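Local coordinates for lactate racemase (Thermoanaerobacterium thermosaccharolyticum, PDB 2YJG), which interconverts the D- and L-isomers of lactate with the help of a nickel pincer cofactor derived from nicotinic acid mononucleotide, at residues A[280-294]-A[314-328]. Residues are numbered along the deposited sequence; the frame is centred on the assembly and turned at random.
Sequences VITSNGGYPLDQNIY and IIAAECADGHGGEGF
Ile314 N donates to Val280 O, and Ile314 O accepts from Thr282 N at 2.7 Å. The Ile314 side chain lies alongside that of Ile281, with CD1 3.9 Å from Ile281 CG1, on the face covered by helix 395-405. On the other face, Ile315 CG1 runs beside Thr282 CG2. Ala316 N bonds to Thr282 O, and its own O takes Asn284 N. These are neighbouring strands of the parallel sheet in the C-terminal domain, joined by a right-handed beta-alpha-beta crossover through helix 293-305. Beyond the strands, Glu318 N meets Asp290 OD2 at 3.0 Å from above the carboxylate plane; Gly9 N also donates to this oxygen. A water bridges Asp290 OD1 and Glu318 OE1. An alanine in place of Asp290 would probably leave Glu318 N and Gly9 N without their shared acceptor. Cys319 N bonds to Asp290 O, while SG, anti to its own carbonyl carbon (chi1 -60°), packs on Ile293 CG1. Asp321 N reaches Gln291 O. Gly322 O accepts Ile293 N. Gly324 CA lies 3.5 Å from Asn292 CG, where a side chain would clash. Asn292 caps the helix through Gln295 N, a residue probably binding substrate. Phe328 receives the Tyr294 edge on its face, planes 73° apart.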
loop_
_atom_site.group_PDB
_atom_site.type_symbol
_atom_site.label_atom_id
_atom_site.label_comp_id
_atom_site.label_asym_id
_atom_site.label_seq_id
_atom_site.Cartn_x
_atom_site.Cartn_y
_atom_site.Cartn_z
ATOM N N VAL A 280 39.705 2.370 25.459
ATOM C CA VAL A 280 38.285 2.460 25.549
ATOM C C VAL A 280 37.712 1.168 24.970
ATOM O O VAL A 280 38.201 0.691 23.929
ATOM C CB VAL A 280 37.770 3.635 24.703
ATOM C CG1 VAL A 280 36.309 3.683 24.767
ATOM C CG2 VAL A 280 38.421 4.996 25.099
ATOM N N ILE A 281 36.679 0.610 25.607
ATOM C CA ILE A 281 35.861 -0.484 25.072
ATOM C C ILE A 281 34.479 0.014 24.817
ATOM O O ILE A 281 33.839 0.603 25.704
ATOM C CB ILE A 281 35.744 -1.695 26.031
ATOM C CG1 ILE A 281 37.126 -2.304 26.211
ATOM C CG2 ILE A 281 34.672 -2.652 25.509
ATOM C CD1 ILE A 281 37.186 -3.488 27.241
ATOM N N THR A 282 34.017 -0.136 23.584
ATOM C CA THR A 282 32.648 0.283 23.263
ATOM C C THR A 282 32.000 -0.662 22.210
ATOM O O THR A 282 32.557 -1.735 21.902
ATOM C CB THR A 282 32.634 1.747 22.821
ATOM O OG1 THR A 282 31.303 2.256 22.839
ATOM C CG2 THR A 282 33.316 1.915 21.412
ATOM N N SER A 283 30.791 -0.316 21.792
ATOM C CA SER A 283 30.040 -1.130 20.821
ATOM C C SER A 283 29.277 -0.226 19.891
ATOM O O SER A 283 29.249 0.989 20.069
ATOM C CB SER A 283 29.053 -2.058 21.516
ATOM O OG SER A 283 27.871 -1.391 21.781
ATOM N N ASN A 284 28.684 -0.789 18.856
ATOM C CA ASN A 284 27.814 0.026 18.025
ATOM C C ASN A 284 26.357 -0.264 18.250
ATOM O O ASN A 284 25.630 -0.228 17.285
ATOM C CB ASN A 284 28.074 -0.129 16.538
ATOM C CG ASN A 284 28.107 1.217 15.822
ATOM O OD1 ASN A 284 28.825 2.085 16.256
ATOM N ND2 ASN A 284 27.261 1.412 14.777
ATOM N N GLY A 285 25.958 -0.569 19.490
ATOM C CA GLY A 285 24.547 -0.650 19.847
ATOM C C GLY A 285 23.787 -1.913 19.460
ATOM O O GLY A 285 22.570 -1.952 19.585
ATOM N N GLY A 286 24.468 -2.948 18.988
ATOM C CA GLY A 286 23.809 -4.186 18.589
ATOM C C GLY A 286 23.105 -4.086 17.236
ATOM O O GLY A 286 23.120 -3.044 16.593
ATOM N N TYR A 287 22.520 -5.181 16.768
ATOM C CA TYR A 287 21.772 -5.164 15.502
ATOM C C TYR A 287 20.430 -4.429 15.677
ATOM O O TYR A 287 19.764 -4.493 16.744
ATOM C CB TYR A 287 21.676 -6.601 14.895
ATOM C CG TYR A 287 20.546 -6.762 13.895
ATOM C CD1 TYR A 287 19.238 -6.676 14.346
ATOM C CD2 TYR A 287 20.781 -6.912 12.534
ATOM C CE1 TYR A 287 18.172 -6.799 13.507
ATOM C CE2 TYR A 287 19.676 -7.016 11.636
ATOM C CZ TYR A 287 18.376 -6.964 12.168
ATOM O OH TYR A 287 17.202 -7.039 11.429
ATOM N N PRO A 288 20.026 -3.652 14.659
ATOM C CA PRO A 288 20.594 -3.374 13.336
ATOM C C PRO A 288 21.670 -2.260 13.312
ATOM O O PRO A 288 22.344 -2.016 12.274
ATOM C CB PRO A 288 19.371 -2.941 12.544
ATOM C CG PRO A 288 18.448 -2.330 13.576
ATOM C CD PRO A 288 18.702 -3.017 14.847
ATOM N N LEU A 289 21.918 -1.638 14.458
ATOM C CA LEU A 289 22.817 -0.480 14.458
ATOM C C LEU A 289 24.271 -0.834 14.139
ATOM O O LEU A 289 25.023 0.028 13.706
ATOM C CB LEU A 289 22.728 0.242 15.785
ATOM C CG LEU A 289 21.295 0.570 16.232
ATOM C CD1 LEU A 289 21.286 1.241 17.595
ATOM C CD2 LEU A 289 20.661 1.405 15.177
ATOM N N ASP A 290 24.645 -2.094 14.351
ATOM C CA ASP A 290 26.031 -2.561 14.107
ATOM C C ASP A 290 26.162 -3.466 12.896
ATOM O O ASP A 290 27.056 -4.309 12.842
ATOM C CB ASP A 290 26.651 -3.206 15.384
ATOM C CG ASP A 290 26.143 -4.649 15.666
ATOM O OD1 ASP A 290 25.152 -5.113 15.074
ATOM O OD2 ASP A 290 26.732 -5.322 16.519
ATOM N N GLN A 291 25.336 -3.218 11.878
ATOM C CA GLN A 291 25.243 -4.162 10.757
ATOM C C GLN A 291 26.388 -4.101 9.768
ATOM O O GLN A 291 26.564 -5.017 8.970
ATOM C CB GLN A 291 23.894 -4.085 10.021
ATOM C CG GLN A 291 23.557 -2.813 9.418
ATOM C CD GLN A 291 22.115 -2.711 8.877
ATOM O OE1 GLN A 291 21.732 -1.645 8.389
ATOM N NE2 GLN A 291 21.330 -3.779 8.969
ATOM N N ASN A 292 27.183 -3.059 9.821
ATOM C CA ASN A 292 28.339 -2.936 8.920
ATOM C C ASN A 292 29.375 -1.986 9.483
ATOM O O ASN A 292 29.076 -1.203 10.411
ATOM C CB ASN A 292 27.862 -2.556 7.495
ATOM C CG ASN A 292 27.158 -1.248 7.441
ATOM O OD1 ASN A 292 27.665 -0.270 7.991
ATOM N ND2 ASN A 292 25.967 -1.193 6.802
ATOM N N ILE A 293 30.603 -2.108 8.970
ATOM C CA ILE A 293 31.738 -1.265 9.361
ATOM C C ILE A 293 31.455 0.221 9.200
ATOM O O ILE A 293 31.745 0.993 10.132
ATOM C CB ILE A 293 33.061 -1.673 8.719
ATOM C CG1 ILE A 293 33.311 -3.161 8.943
ATOM C CG2 ILE A 293 34.218 -0.873 9.337
ATOM C CD1 ILE A 293 34.606 -3.656 8.262
ATOM N N TYR A 294 30.811 0.570 8.083
ATOM C CA TYR A 294 30.381 1.939 7.796
ATOM C C TYR A 294 29.660 2.528 9.030
ATOM O O TYR A 294 29.995 3.606 9.507
ATOM C CB TYR A 294 29.485 1.895 6.562
ATOM C CG TYR A 294 29.080 3.243 6.014
ATOM C CD1 TYR A 294 28.042 3.940 6.581
ATOM C CD2 TYR A 294 29.725 3.809 4.911
ATOM C CE1 TYR A 294 27.648 5.194 6.095
ATOM C CE2 TYR A 294 29.311 5.041 4.388
ATOM C CZ TYR A 294 28.291 5.718 4.977
ATOM O OH TYR A 294 27.916 6.934 4.481
ATOM N N ILE A 314 38.700 -0.182 21.393
ATOM C CA ILE A 314 38.081 -1.517 21.092
ATOM C C ILE A 314 36.594 -1.328 20.888
ATOM O O ILE A 314 35.885 -0.759 21.732
ATOM C CB ILE A 314 38.275 -2.563 22.211
ATOM C CG1 ILE A 314 39.745 -2.756 22.524
ATOM C CG2 ILE A 314 37.599 -3.870 21.827
ATOM C CD1 ILE A 314 40.076 -3.408 23.911
ATOM N N ILE A 315 36.113 -1.773 19.741
ATOM C CA ILE A 315 34.717 -1.651 19.406
ATOM C C ILE A 315 34.143 -3.035 19.029
ATOM O O ILE A 315 34.673 -3.712 18.152
ATOM C CB ILE A 315 34.432 -0.611 18.261
ATOM C CG1 ILE A 315 32.930 -0.490 18.151
ATOM C CG2 ILE A 315 35.026 -1.001 16.941
ATOM C CD1 ILE A 315 32.321 0.713 17.539
ATOM N N ALA A 316 33.042 -3.414 19.677
ATOM C CA ALA A 316 32.363 -4.620 19.331
ATOM C C ALA A 316 31.233 -4.251 18.423
ATOM O O ALA A 316 30.374 -3.495 18.809
ATOM C CB ALA A 316 31.850 -5.361 20.572
ATOM N N ALA A 317 31.279 -4.795 17.200
ATOM C CA ALA A 317 30.327 -4.514 16.107
ATOM C C ALA A 317 30.309 -5.759 15.186
ATOM O O ALA A 317 31.300 -6.097 14.552
ATOM C CB ALA A 317 30.737 -3.230 15.315
ATOM N N GLU A 318 29.205 -6.491 15.189
ATOM C CA GLU A 318 29.138 -7.778 14.454
ATOM C C GLU A 318 29.383 -7.558 12.983
ATOM O O GLU A 318 30.103 -8.325 12.338
ATOM C CB GLU A 318 27.766 -8.389 14.667
ATOM C CG GLU A 318 27.548 -9.658 13.908
ATOM C CD GLU A 318 26.191 -10.253 14.080
ATOM O OE1 GLU A 318 25.173 -9.574 13.784
ATOM O OE2 GLU A 318 26.147 -11.446 14.486
ATOM N N CYS A 319 28.821 -6.469 12.442
ATOM C CA CYS A 319 29.015 -6.138 11.026
ATOM C C CYS A 319 28.642 -7.288 10.106
ATOM O O CYS A 319 29.385 -7.648 9.207
ATOM C CB CYS A 319 30.444 -5.646 10.726
ATOM S SG CYS A 319 30.883 -4.135 11.688
ATOM N N ALA A 320 27.489 -7.858 10.367
ATOM C CA ALA A 320 27.002 -9.024 9.625
ATOM C C ALA A 320 26.953 -8.768 8.123
ATOM O O ALA A 320 27.102 -9.715 7.356
ATOM C CB ALA A 320 25.565 -9.397 10.117
ATOM N N ASP A 321 26.694 -7.518 7.727
ATOM C CA ASP A 321 26.608 -7.135 6.323
ATOM C C ASP A 321 27.917 -6.662 5.705
ATOM O O ASP A 321 27.914 -6.260 4.531
ATOM C CB ASP A 321 25.519 -6.091 6.128
ATOM C CG ASP A 321 24.133 -6.619 6.491
ATOM O OD1 ASP A 321 23.907 -7.842 6.416
ATOM O OD2 ASP A 321 23.255 -5.823 6.812
ATOM N N GLY A 322 29.035 -6.784 6.423
ATOM C CA GLY A 322 30.335 -6.534 5.851
ATOM C C GLY A 322 30.714 -5.069 6.014
ATOM O O GLY A 322 30.362 -4.475 7.048
ATOM N N HIS A 323 31.397 -4.470 5.028
ATOM C CA HIS A 323 31.961 -3.126 5.213
ATOM C C HIS A 323 30.973 -2.015 5.085
ATOM O O HIS A 323 31.249 -0.946 5.575
ATOM C CB HIS A 323 33.203 -2.825 4.346
ATOM C CG HIS A 323 33.021 -3.167 2.896
ATOM N ND1 HIS A 323 32.008 -2.637 2.120
ATOM C CD2 HIS A 323 33.747 -3.968 2.074
ATOM C CE1 HIS A 323 32.078 -3.145 0.897
ATOM N NE2 HIS A 323 33.127 -3.956 0.843
ATOM N N GLY A 324 29.810 -2.259 4.481
ATOM C CA GLY A 324 28.790 -1.250 4.350
ATOM C C GLY A 324 28.938 -0.176 3.250
ATOM O O GLY A 324 28.122 0.775 3.183
ATOM N N GLY A 325 29.941 -0.328 2.407
ATOM C CA GLY A 325 30.122 0.556 1.287
ATOM C C GLY A 325 31.415 0.391 0.542
ATOM O O GLY A 325 32.502 0.513 1.091
ATOM N N GLU A 326 31.300 0.053 -0.726
ATOM C CA GLU A 326 32.491 -0.217 -1.515
ATOM C C GLU A 326 33.399 0.992 -1.543
ATOM O O GLU A 326 34.601 0.865 -1.442
ATOM C CB GLU A 326 32.102 -0.601 -2.968
ATOM C CG GLU A 326 31.484 -1.959 -3.110
ATOM C CD GLU A 326 32.483 -3.102 -2.829
ATOM O OE1 GLU A 326 33.701 -2.927 -3.066
ATOM O OE2 GLU A 326 32.033 -4.183 -2.373
ATOM N N GLY A 327 32.835 2.160 -1.760
ATOM C CA GLY A 327 33.649 3.404 -1.845
ATOM C C GLY A 327 34.348 3.694 -0.503
ATOM O O GLY A 327 35.552 3.930 -0.439
ATOM N N PHE A 328 33.570 3.595 0.572
ATOM C CA PHE A 328 34.100 3.699 1.942
ATOM C C PHE A 328 35.286 2.802 2.089
ATOM O O PHE A 328 36.329 3.242 2.523
ATOM C CB PHE A 328 32.966 3.319 2.919
ATOM C CG PHE A 328 33.417 3.111 4.356
ATOM C CD1 PHE A 328 33.933 4.155 5.106
ATOM C CD2 PHE A 328 33.198 1.885 4.986
ATOM C CE1 PHE A 328 34.291 3.956 6.453
ATOM C CE2 PHE A 328 33.540 1.672 6.311
ATOM C CZ PHE A 328 34.101 2.696 7.053
HETATM O O HOH W 1 25.281 -7.015 12.669
#